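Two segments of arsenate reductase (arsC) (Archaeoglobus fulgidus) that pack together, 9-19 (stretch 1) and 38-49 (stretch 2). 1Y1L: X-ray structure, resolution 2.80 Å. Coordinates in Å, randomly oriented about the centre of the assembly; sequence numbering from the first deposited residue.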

# COMPACT_ATOMS: atom_id res chain seq x y z
N ASN A 9 10.91 17.57 -1.56
CA ASN A 9 11.34 17.99 -2.92
C ASN A 9 12.30 19.18 -2.98
O ASN A 9 11.98 20.25 -3.51
N THR A 10 13.52 18.98 -2.51
CA THR A 10 14.50 20.06 -2.50
C THR A 10 15.86 19.59 -3.01
O THR A 10 16.60 20.37 -3.61
N ALA A 11 16.17 18.31 -2.80
CA ALA A 11 17.45 17.76 -3.21
C ALA A 11 17.38 16.53 -4.12
O ALA A 11 17.48 16.66 -5.34
N ARG A 12 17.28 15.35 -3.51
CA ARG A 12 17.22 14.08 -4.24
C ARG A 12 16.27 14.08 -5.43
O ARG A 12 16.63 13.68 -6.53
N SER A 13 15.04 14.52 -5.19
CA SER A 13 14.04 14.57 -6.23
C SER A 13 14.64 15.29 -7.40
O SER A 13 14.69 14.78 -8.52
N VAL A 14 15.18 16.46 -7.11
CA VAL A 14 15.79 17.30 -8.11
C VAL A 14 17.05 16.70 -8.73
O VAL A 14 17.34 16.96 -9.88
N MET A 15 17.83 15.98 -7.94
CA MET A 15 19.05 15.39 -8.47
C MET A 15 18.73 14.35 -9.52
O MET A 15 19.24 14.42 -10.64
N ALA A 16 17.90 13.37 -9.15
CA ALA A 16 17.53 12.30 -10.06
C ALA A 16 16.99 12.83 -11.39
O ALA A 16 17.34 12.31 -12.46
N GLU A 17 16.16 13.87 -11.32
CA GLU A 17 15.60 14.49 -12.52
C GLU A 17 16.70 14.91 -13.48
O GLU A 17 16.80 14.39 -14.59
N ALA A 18 17.54 15.84 -13.03
CA ALA A 18 18.64 16.39 -13.81
C ALA A 18 19.58 15.33 -14.38
O ALA A 18 20.04 15.45 -15.52
N LEU A 19 19.91 14.33 -13.58
CA LEU A 19 20.79 13.26 -14.02
C LEU A 19 20.12 12.38 -15.07
O LEU A 19 20.76 11.90 -16.02
N GLU A 38 10.11 26.06 0.02
CA GLU A 38 10.37 27.34 -0.65
C GLU A 38 11.53 27.31 -1.64
O GLU A 38 11.40 27.81 -2.77
N ARG A 39 12.65 26.74 -1.22
CA ARG A 39 13.87 26.70 -2.05
C ARG A 39 14.47 25.35 -2.37
O ARG A 39 14.37 24.41 -1.59
N VAL A 40 15.12 25.25 -3.53
CA VAL A 40 15.80 24.02 -3.89
C VAL A 40 17.15 24.12 -3.19
O VAL A 40 17.73 25.21 -3.11
N ASP A 41 17.61 23.01 -2.64
CA ASP A 41 18.86 22.96 -1.90
C ASP A 41 19.99 23.64 -2.63
O ASP A 41 20.18 23.44 -3.84
N GLU A 42 20.74 24.44 -1.89
CA GLU A 42 21.88 25.16 -2.43
C GLU A 42 23.06 24.23 -2.65
O GLU A 42 23.87 24.46 -3.55
N THR A 43 23.17 23.18 -1.84
CA THR A 43 24.25 22.22 -1.99
C THR A 43 24.07 21.48 -3.28
O THR A 43 25.04 21.16 -3.99
N VAL A 44 22.81 21.17 -3.57
CA VAL A 44 22.43 20.45 -4.77
C VAL A 44 22.67 21.23 -6.05
O VAL A 44 23.29 20.71 -6.98
N LYS A 45 22.14 22.44 -6.11
CA LYS A 45 22.31 23.25 -7.30
C LYS A 45 23.78 23.53 -7.56
O LYS A 45 24.18 23.72 -8.71
N ARG A 46 24.56 23.57 -6.49
CA ARG A 46 26.00 23.80 -6.58
C ARG A 46 26.60 22.54 -7.15
O ARG A 46 27.34 22.59 -8.13
N LEU A 47 26.27 21.42 -6.53
CA LEU A 47 26.76 20.12 -6.95
C LEU A 47 26.41 19.76 -8.41
O LEU A 47 27.19 19.10 -9.10
N LEU A 48 25.22 20.16 -8.84
CA LEU A 48 24.79 19.89 -10.20
C LEU A 48 25.47 20.86 -11.16
O LEU A 48 25.90 20.46 -12.24
N ALA A 49 25.57 22.12 -10.75
CA ALA A 49 26.21 23.16 -11.57
C ALA A 49 27.70 22.85 -11.75
O ALA A 49 28.34 23.33 -12.68

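Helices 12-19 and 42-49 run nearly parallel, at 18°, with their axes 10.1 Å apart, and apolar side chains pack between them. Val44, whose CA-to-CB bond points toward stretch 1, is buried against Ala11 and Met15. Its t rotamer (chi1 179°) sets CG2 against Ala11 CB (3.4 Å), at the N-cap of the first helix, and CG1 against Met15 CG (3.6 Å), within it. Met15 leaves its backbone sideways, but m and t values at chi1 and chi2 extend the chain toward stretch 2, and an off-well chi3 of 145° leaves CE 4.1 Å from Leu47 CD2. One turn beyond Val44, Leu48 adopts the common m,t conformation; its CD1 reaches Ala18 CB at 4.0 Å, where the short alanine leaves room for the leucine. Val14 and Val40, both t, touch through their CG2 methyls at 4.2 Å.

Polar contacts gather ahead of the helices. Asp41 N donates to Thr10 O (3.0 Å), although the position of this nitrogen is less certain. Thr10, in the m rotamer, makes a weak hydrogen bond from OG1 to Arg39 O (3.5 Å). Asp41, with chi1 at -150°, places OD1 to accept from Thr43 N (2.8 Å), capping the second helix while its CB remains 4.2 Å from Ala11 CB.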

# COMPACT_ATOMS: atom_id res chain seq x y z
CB ASN A 9 10.12 18.30 -3.81
CG ASN A 9 10.52 18.78 -5.22
OD1 ASN A 9 9.77 19.50 -5.88
ND2 ASN A 9 11.72 18.41 -5.66
CB THR A 10 14.63 20.64 -1.08
OG1 THR A 10 13.38 21.20 -0.65
CG2 THR A 10 15.66 21.71 -1.04
CB ALA A 11 18.28 17.43 -1.98
CB ARG A 12 16.84 12.95 -3.28
CG ARG A 12 17.65 12.94 -2.02
CD ARG A 12 17.75 11.57 -1.38
NE ARG A 12 16.53 11.12 -0.73
CZ ARG A 12 15.86 11.79 0.20
NH1 ARG A 12 14.76 11.27 0.74
NH2 ARG A 12 16.25 13.00 0.57
CB SER A 13 12.86 15.37 -5.70
OG SER A 13 12.67 15.12 -4.32
CB VAL A 14 16.14 18.67 -7.52
CG1 VAL A 14 16.65 19.58 -8.61
CG2 VAL A 14 14.93 19.27 -6.80
CB MET A 15 19.91 14.76 -7.36
CG MET A 15 20.59 15.75 -6.42
SD MET A 15 21.52 14.94 -5.08
CE MET A 15 22.90 16.04 -4.87
CB ALA A 16 16.52 11.39 -9.41
CB GLU A 17 14.73 15.68 -12.14
CG GLU A 17 14.29 16.52 -13.30
CD GLU A 17 13.36 17.66 -12.89
OE1 GLU A 17 12.58 18.14 -13.75
OE2 GLU A 17 13.41 18.10 -11.71
CB ALA A 18 19.41 17.40 -12.98
CB LEU A 19 21.20 12.42 -12.83
CG LEU A 19 22.16 13.17 -11.93
CD1 LEU A 19 22.20 12.48 -10.60
CD2 LEU A 19 23.54 13.21 -12.55
CB GLU A 38 10.65 28.43 0.40
CG GLU A 38 10.03 28.20 1.80
CD GLU A 38 8.56 28.61 1.91
OE1 GLU A 38 7.68 27.85 1.46
OE2 GLU A 38 8.29 29.69 2.49
CB ARG A 39 14.96 27.56 -1.39
CG ARG A 39 15.23 27.29 0.13
CD ARG A 39 15.71 25.85 0.43
NE ARG A 39 16.29 25.67 1.77
CZ ARG A 39 16.43 24.49 2.38
NH1 ARG A 39 16.99 24.43 3.59
NH2 ARG A 39 15.98 23.38 1.82
CB VAL A 40 15.99 23.87 -5.42
CG1 VAL A 40 17.05 22.84 -5.74
CG2 VAL A 40 14.68 23.43 -6.03
CB ASP A 41 19.27 21.52 -1.53
CG ASP A 41 20.06 21.55 -0.24
OD1 ASP A 41 21.21 22.00 -0.25
OD2 ASP A 41 19.50 21.11 0.78
CB GLU A 42 22.25 26.32 -1.50
CG GLU A 42 21.09 27.27 -1.20
CD GLU A 42 20.47 27.91 -2.45
OE1 GLU A 42 21.23 28.34 -3.35
OE2 GLU A 42 19.23 28.00 -2.53
CB THR A 43 24.23 21.19 -0.88
OG1 THR A 43 24.18 21.87 0.38
CG2 THR A 43 25.49 20.33 -0.94
CB VAL A 44 20.95 20.04 -4.74
CG1 VAL A 44 20.58 19.31 -6.02
CG2 VAL A 44 20.70 19.13 -3.56
CB LYS A 45 21.50 24.55 -7.22
CG LYS A 45 21.79 25.42 -6.05
CD LYS A 45 21.00 26.71 -6.14
CE LYS A 45 19.51 26.46 -5.98
NZ LYS A 45 18.75 27.73 -5.88
CB ARG A 46 26.59 24.06 -5.19
CG ARG A 46 28.13 24.01 -5.14
CD ARG A 46 28.63 23.69 -3.75
NE ARG A 46 30.02 23.22 -3.75
CZ ARG A 46 30.51 22.33 -2.88
NH1 ARG A 46 31.78 21.96 -2.96
NH2 ARG A 46 29.74 21.78 -1.94
CB LEU A 47 26.25 19.05 -5.99
CG LEU A 47 27.20 18.56 -4.88
CD1 LEU A 47 28.04 19.68 -4.36
CD2 LEU A 47 26.38 17.93 -3.77
CB LEU A 48 23.27 19.99 -10.32
CG LEU A 48 22.48 18.85 -9.67
CD1 LEU A 48 20.99 19.13 -9.75
CD2 LEU A 48 22.82 17.54 -10.36
CB ALA A 49 26.03 24.52 -10.92